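Local coordinates for protein SusD homolog (Bacteroides thetaiotaomicron, PDB 3SGH) that probably binds glycans at the cell surface as a SusD-like outer-membrane lipoprotein, handing them to a partner transporter for uptake, at residues 93-96 and 100-103; 124-129 and 140-145. All coordinates share one frame; numbering follows the deposited sequence.

Contact 1 (93-96 and 100-103)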
ATOM      1  N   ASN A  93      27.547   6.536   7.001  1.00 25.74           N
ATOM      2  CA  ASN A  93      28.911   6.768   7.536  1.00 28.55           C
ATOM      3  C   ASN A  93      29.994   6.062   6.702  1.00 28.61           C
ATOM      4  O   ASN A  93      30.977   6.689   6.286  1.00 29.91           O
ATOM      5  CB  ASN A  93      28.979   6.376   9.025  1.00 29.23           C
ATOM      6  CG  ASN A  93      28.236   7.371   9.929  1.00 33.15           C
ATOM      7  OD1 ASN A  93      27.943   8.516   9.528  1.00 38.77           O
ATOM      8  ND2 ASN A  93      27.907   6.933  11.147  1.00 36.48           N
ATOM      9  N   SER A  94      29.781   4.778   6.410  1.00 26.91           N
ATOM     10  CA  SER A  94      30.707   3.996   5.595  1.00 27.38           C
ATOM     11  C   SER A  94      30.934   4.593   4.202  1.00 26.73           C
ATOM     12  O   SER A  94      32.083   4.669   3.733  1.00 25.60           O
ATOM     13  CB  SER A  94      30.175   2.563   5.435  1.00 27.49           C
ATOM     14  OG  SER A  94      30.965   1.844   4.507  1.00 31.56           O
ATOM     15  N   THR A  95      29.849   5.039   3.555  1.00 24.65           N
ATOM     16  CA  THR A  95      29.911   5.564   2.190  1.00 25.06           C
ATOM     17  C   THR A  95      30.261   7.063   2.107  1.00 25.56           C
ATOM     18  O   THR A  95      30.462   7.590   0.998  1.00 27.07           O
ATOM     19  CB  THR A  95      28.545   5.359   1.431  1.00 23.99           C
ATOM     20  OG1 THR A  95      27.493   6.077   2.116  1.00 23.73           O
ATOM     21  CG2 THR A  95      28.224   3.854   1.280  1.00 22.31           C
ATOM     22  N   GLU A  96      30.303   7.734   3.258  1.00 25.72           N
ATOM     23  CA  GLU A  96      30.485   9.174   3.346  1.00 26.34           C
ATOM     24  C   GLU A  96      29.486   9.904   2.439  1.00 26.01           C
ATOM     25  O   GLU A  96      29.849  10.870   1.747  1.00 25.55           O
ATOM     26  CB  GLU A  96      31.953   9.550   3.026  1.00 28.35           C
ATOM     27  CG  GLU A  96      32.952   8.699   3.845  1.00 32.99           C
ATOM     28  CD  GLU A  96      34.415   9.036   3.631  1.00 39.91           C
ATOM     29  OE1 GLU A  96      34.738   9.777   2.677  1.00 44.02           O
ATOM     30  OE2 GLU A  96      35.249   8.512   4.412  1.00 46.85           O
ATOM     31  N   VAL A 100      26.268   4.819  -5.196  1.00 19.95           N
ATOM     32  CA  VAL A 100      25.014   4.061  -5.436  1.00 18.67           C
ATOM     33  C   VAL A 100      24.513   3.357  -4.172  1.00 18.38           C
ATOM     34  O   VAL A 100      23.304   3.250  -3.965  1.00 17.07           O
ATOM     35  CB  VAL A 100      25.233   3.083  -6.586  1.00 19.56           C
ATOM     36  CG1 VAL A 100      24.083   2.050  -6.677  1.00 17.79           C
ATOM     37  CG2 VAL A 100      25.373   3.858  -7.910  1.00 17.86           C
ATOM     38  N   ILE A 101      25.399   2.923  -3.290  1.00 17.19           N
ATOM     39  CA  ILE A 101      24.959   2.181  -2.097  1.00 17.76           C
ATOM     40  C   ILE A 101      24.299   3.182  -1.147  1.00 17.52           C
ATOM     41  O   ILE A 101      23.274   2.866  -0.563  1.00 16.16           O
ATOM     42  CB  ILE A 101      26.103   1.380  -1.415  1.00 17.73           C
ATOM     43  CG1 ILE A 101      26.705   0.399  -2.439  1.00 19.00           C
ATOM     44  CG2 ILE A 101      25.624   0.688  -0.141  1.00 17.01           C
ATOM     45  CD1 ILE A 101      25.696  -0.525  -3.156  1.00 16.73           C
ATOM     46  N   TYR A 102      24.829   4.410  -1.054  1.00 17.94           N
ATOM     47  CA  TYR A 102      24.193   5.431  -0.258  1.00 16.99           C
ATOM     48  C   TYR A 102      22.852   5.833  -0.851  1.00 17.92           C
ATOM     49  O   TYR A 102      21.875   5.993  -0.119  1.00 16.95           O
ATOM     50  CB  TYR A 102      25.087   6.657  -0.118  1.00 18.31           C
ATOM     51  CG  TYR A 102      24.458   7.747   0.673  1.00 17.05           C
ATOM     52  CD1 TYR A 102      24.145   7.560   2.016  1.00 20.93           C
ATOM     53  CD2 TYR A 102      24.189   8.998   0.096  1.00 16.72           C
ATOM     54  CE1 TYR A 102      23.569   8.574   2.763  1.00 19.27           C
ATOM     55  CE2 TYR A 102      23.617  10.022   0.861  1.00 17.08           C
ATOM     56  CZ  TYR A 102      23.332   9.793   2.193  1.00 19.71           C
ATOM     57  OH  TYR A 102      22.764  10.800   2.973  1.00 20.04           O
ATOM     58  N   ALA A 103      22.805   6.020  -2.176  1.00 17.37           N
ATOM     59  CA  ALA A 103      21.561   6.320  -2.872  1.00 17.39           C
ATOM     60  C   ALA A 103      20.517   5.248  -2.536  1.00 16.73           C
ATOM     61  O   ALA A 103      19.358   5.566  -2.236  1.00 16.01           O
ATOM     62  CB  ALA A 103      21.801   6.383  -4.361  1.00 17.30           C
TER
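The end of helix 87-95 meets the first turn of helix 100-120 across a short loop, with the CA of Thr95 and the CA of Tyr102 6.2 Å apart. Thr95 contributes about half of the buried surface. Its OG1 lies 3.3 Å from Tyr102 CB and 3.7 Å from Tyr102 CD1, so the hydroxyl oxygen sits beside the tyrosine CB and approaches the ring obliquely. The two side chains cross at about a right angle. The threonine oxygen stands between its own backbone N and carbonyl carbon (chi1 61°), and from there it also reaches back to Val91 O in a hydrogen bond. The methyl CG2 takes the other branch and rests 4.2 Å from Ile101 CB. Beyond CB, Ile101 leads away, toward Ser18 and Leu21 of helix 17-24. This is a helix-loop-helix hairpin. Its first helix ends in a Schellman motif: Glu96 has positive phi (51°), and two bonds run back into the last turn, among them Glu96 N to Asn93 O at 3.3 Å. Paired helices of this kind are consistent with the alpha-alpha superhelix of SusD-like proteins, which belong to the TPR clan. Tyr102 points its CG anti to the backbone N (chi1 179°), which directs the ring against helix 87-95, where it touches Phe88. Its hydroxyl is hydrogen-bonded to Glu92 OE2, which ties the far end of the ring to helix 87-95.

Contact 2 (124-129 and 140-145)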
ATOM      1  N   PRO A 124       9.909  10.793  13.738  1.00 18.63           N
ATOM      2  CA  PRO A 124      11.259  11.352  13.678  1.00 19.82           C
ATOM      3  C   PRO A 124      11.908  11.025  12.336  1.00 20.46           C
ATOM      4  O   PRO A 124      11.749   9.896  11.820  1.00 22.48           O
ATOM      5  CB  PRO A 124      12.006  10.640  14.827  1.00 20.13           C
ATOM      6  CG  PRO A 124      11.010   9.828  15.548  1.00 21.52           C
ATOM      7  CD  PRO A 124       9.807   9.651  14.653  1.00 18.92           C
ATOM      8  N   TYR A 125      12.624  11.983  11.772  1.00 20.38           N
ATOM      9  CA  TYR A 125      13.268  11.781  10.486  1.00 20.25           C
ATOM     10  C   TYR A 125      14.472  12.730  10.360  1.00 21.62           C
ATOM     11  O   TYR A 125      15.613  12.273  10.525  1.00 22.11           O
ATOM     12  CB  TYR A 125      12.242  11.883   9.332  1.00 20.15           C
ATOM     13  CG  TYR A 125      12.808  11.529   7.967  1.00 19.05           C
ATOM     14  CD1 TYR A 125      12.772  10.228   7.493  1.00 19.74           C
ATOM     15  CD2 TYR A 125      13.415  12.504   7.178  1.00 19.83           C
ATOM     16  CE1 TYR A 125      13.313   9.883   6.255  1.00 18.43           C
ATOM     17  CE2 TYR A 125      13.978  12.153   5.916  1.00 17.86           C
ATOM     18  CZ  TYR A 125      13.918  10.833   5.489  1.00 19.08           C
ATOM     19  OH  TYR A 125      14.465  10.467   4.293  1.00 21.77           O
ATOM     20  N   THR A 126      14.225  14.019  10.184  1.00 22.29           N
ATOM     21  CA  THR A 126      15.301  15.001   9.968  1.00 23.70           C
ATOM     22  C   THR A 126      16.253  15.118  11.140  1.00 25.75           C
ATOM     23  O   THR A 126      17.451  15.330  10.944  1.00 25.08           O
ATOM     24  CB  THR A 126      14.753  16.388   9.628  1.00 24.10           C
ATOM     25  OG1 THR A 126      13.983  16.882  10.718  1.00 26.54           O
ATOM     26  CG2 THR A 126      13.861  16.343   8.396  1.00 22.53           C
ATOM     27  N   GLN A 127      15.722  14.931  12.343  1.00 26.99           N
ATOM     28  CA  GLN A 127      16.463  15.170  13.583  0.50 28.85           C
ATOM     29  C   GLN A 127      17.076  13.905  14.162  1.00 29.26           C
ATOM     30  O   GLN A 127      17.662  13.949  15.229  1.00 31.58           O
ATOM     31  CB  GLN A 127      15.540  15.799  14.629  0.50 28.96           C
ATOM     32  CG  GLN A 127      14.930  17.127  14.195  0.50 30.42           C
ATOM     33  CD  GLN A 127      15.973  18.093  13.714  0.50 32.54           C
ATOM     34  OE1 GLN A 127      16.762  18.620  14.506  0.50 34.26           O
ATOM     35  NE2 GLN A 127      15.978  18.354  12.414  0.50 32.23           N
HETATM   36  N   MSE A 128      16.931  12.771  13.478  1.00 30.17           N
HETATM   37  CA  MSE A 128      17.544  11.554  13.971  0.60 30.48           C
HETATM   38  C   MSE A 128      19.046  11.557  13.822  1.00 32.64           C
HETATM   39  O   MSE A 128      19.588  12.062  12.820  1.00 32.36           O
HETATM   40  CB  MSE A 128      16.981  10.375  13.266  0.60 29.43           C
HETATM   41  CG  MSE A 128      15.565  10.213  13.607  0.60 28.20           C
HETATM   42 SE   MSE A 128      14.942   8.747  12.601  0.45 22.32          SE
HETATM   43  CE  MSE A 128      15.629   7.308  13.669  0.60 26.94           C
ATOM     44  N   LYS A 129      19.707  11.016  14.848  1.00 34.54           N
ATOM     45  CA  LYS A 129      21.154  10.861  14.909  1.00 37.45           C
ATOM     46  C   LYS A 129      21.533   9.415  15.274  1.00 37.70           C
ATOM     47  O   LYS A 129      20.880   8.783  16.106  1.00 37.34           O
ATOM     48  CB  LYS A 129      21.747  11.812  15.952  1.00 38.50           C
ATOM     49  CG  LYS A 129      21.553  13.293  15.638  1.00 42.39           C
ATOM     50  CD  LYS A 129      22.241  14.215  16.677  1.00 47.59           C
ATOM     51  CE  LYS A 129      21.708  15.666  16.631  1.00 49.97           C
ATOM     52  NZ  LYS A 129      21.213  16.070  15.247  1.00 52.55           N
ATOM     53  N   GLU A 140       4.129  16.408   9.765  1.00 16.85           N
ATOM     54  CA  GLU A 140       3.954  15.701   8.520  1.00 17.15           C
ATOM     55  C   GLU A 140       4.445  16.531   7.332  1.00 16.87           C
ATOM     56  O   GLU A 140       5.156  16.019   6.486  1.00 15.73           O
ATOM     57  CB  GLU A 140       2.516  15.255   8.360  1.00 16.28           C
ATOM     58  CG  GLU A 140       2.126  14.147   9.375  1.00 16.40           C
ATOM     59  CD  GLU A 140       0.623  13.961   9.451  1.00 17.58           C
ATOM     60  OE1 GLU A 140       0.111  13.264   8.553  1.00 16.84           O
ATOM     61  OE2 GLU A 140      -0.045  14.512  10.380  1.00 17.08           O
ATOM     62  N   GLN A 141       4.150  17.826   7.282  1.00 17.59           N
ATOM     63  CA  GLN A 141       4.720  18.614   6.187  1.00 17.95           C
ATOM     64  C   GLN A 141       6.244  18.454   6.111  1.00 17.76           C
ATOM     65  O   GLN A 141       6.814  18.268   5.022  1.00 16.84           O
ATOM     66  CB  GLN A 141       4.320  20.105   6.261  1.00 18.57           C
ATOM     67  CG  GLN A 141       4.880  20.872   5.106  1.00 22.15           C
ATOM     68  CD  GLN A 141       4.768  22.354   5.310  1.00 26.73           C
ATOM     69  OE1 GLN A 141       5.140  22.874   6.368  1.00 27.07           O
ATOM     70  NE2 GLN A 141       4.263  23.050   4.308  1.00 28.21           N
ATOM     71  N   THR A 142       6.902  18.493   7.261  1.00 17.62           N
ATOM     72  CA  THR A 142       8.357  18.512   7.287  1.00 18.32           C
ATOM     73  C   THR A 142       8.913  17.197   6.819  1.00 18.06           C
ATOM     74  O   THR A 142       9.849  17.167   6.018  1.00 18.88           O
ATOM     75  CB  THR A 142       8.869  18.853   8.723  1.00 18.38           C
ATOM     76  OG1 THR A 142       8.495  20.218   9.020  1.00 19.42           O
ATOM     77  CG2 THR A 142      10.373  18.714   8.818  1.00 19.51           C
ATOM     78  N   VAL A 143       8.340  16.096   7.301  1.00 18.02           N
ATOM     79  CA  VAL A 143       8.860  14.771   6.892  1.00 17.43           C
ATOM     80  C   VAL A 143       8.567  14.488   5.420  1.00 17.00           C
ATOM     81  O   VAL A 143       9.421  13.986   4.734  1.00 16.27           O
ATOM     82  CB  VAL A 143       8.429  13.592   7.814  1.00 17.93           C
ATOM     83  CG1 VAL A 143       6.921  13.331   7.799  1.00 20.03           C
ATOM     84  CG2 VAL A 143       9.207  12.360   7.446  1.00 18.20           C
ATOM     85  N   TRP A 144       7.387  14.831   4.916  1.00 16.90           N
ATOM     86  CA  TRP A 144       7.131  14.616   3.496  1.00 15.82           C
ATOM     87  C   TRP A 144       8.126  15.406   2.642  1.00 16.50           C
ATOM     88  O   TRP A 144       8.707  14.873   1.703  1.00 16.02           O
ATOM     89  CB  TRP A 144       5.676  14.943   3.164  1.00 16.65           C
ATOM     90  CG  TRP A 144       4.741  13.792   3.567  1.00 14.37           C
ATOM     91  CD1 TRP A 144       4.014  13.700   4.712  1.00 14.07           C
ATOM     92  CD2 TRP A 144       4.512  12.560   2.857  1.00 15.04           C
ATOM     93  NE1 TRP A 144       3.321  12.550   4.747  1.00 17.48           N
ATOM     94  CE2 TRP A 144       3.619  11.798   3.644  1.00 15.24           C
ATOM     95  CE3 TRP A 144       4.957  12.046   1.647  1.00 14.16           C
ATOM     96  CZ2 TRP A 144       3.144  10.551   3.239  1.00 15.02           C
ATOM     97  CZ3 TRP A 144       4.523  10.777   1.259  1.00 14.78           C
ATOM     98  CH2 TRP A 144       3.642  10.045   2.058  1.00 16.66           C
ATOM     99  N   HIS A 145       8.320  16.675   2.967  1.00 16.39           N
ATOM    100  CA  HIS A 145       9.297  17.500   2.200  1.00 17.60           C
ATOM    101  C   HIS A 145      10.736  16.983   2.317  1.00 17.79           C
ATOM    102  O   HIS A 145      11.454  16.872   1.291  1.00 17.61           O
ATOM    103  CB  HIS A 145       9.208  18.961   2.597  1.00 17.73           C
ATOM    104  CG  HIS A 145       7.983  19.654   2.078  1.00 20.63           C
ATOM    105  ND1 HIS A 145       7.985  20.977   1.700  1.00 25.31           N
ATOM    106  CD2 HIS A 145       6.716  19.222   1.910  1.00 19.76           C
ATOM    107  CE1 HIS A 145       6.769  21.323   1.310  1.00 23.95           C
ATOM    108  NE2 HIS A 145       5.978  20.277   1.433  1.00 22.37           N
TER
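Tyr125 lays its CB and the root of its ring against one methyl of Val143. Val143 CG2 lies 3.6 Å from Tyr125 CB and 3.7 Å from Tyr125 CG. The methyl meets the ring obliquely, near CG, and the two side chains cross at about a right angle. Val143 CG2 is anti to its backbone N, and this branch does the touching. The tyrosine has its CG anti to the backbone N as well (chi1 -174°). That turn sends the ring along helix 140-162, over Ala146 and Met147, until its hydroxyl bonds Asp150 OD2. Arg109 of helix 100-120 makes a cation-pi contact with the same ring, so Tyr125 is held from both helices. The backbone nearby forms a type I beta turn from Tyr125 to Met128, with Met128 N bonded to Tyr125 O at 3.3 Å. The turn belongs to the long loop joining helices 100-120 and 140-162, within the alpha-alpha superhelix of this SusD-like protein. Tyr125 and Thr126, at the start of the turn, rest on the first turns of helix 140-162. At the more open side, Thr126 CG2 and Thr142 CG2 meet methyl to methyl at 4.2 Å. Their hydroxyls are used by the loop just ahead of the helix: Thr126 OG1 bonds Asp138 OD1, and Thr142 OG1 bonds Asn139 OD1. In one of its two conformers Gln127 NE2 may also donate to Thr126 OG1.

In the fold
The two contacts come in series along the chain, contact 1 closing before contact 2 opens. Helix 100-120 links them: it starts in contact 1, and its far end leads into the loop that supplies residues 124-129. Helix 140-162 then follows and carries 140-145. It also runs back to contact 1, where Asn153, Ile157 and Ala161 touch Tyr102, Ala103 and Val100 respectively. The centres are 20 Å apart and the nearest atoms about 8 Å, so they do not touch directly. Both lie on the same side of the chain's centre. Contact 1 joins two successive helices across a short loop, while contact 2 rests the long loop between helices 100-120 and 140-162 on the start of the latter.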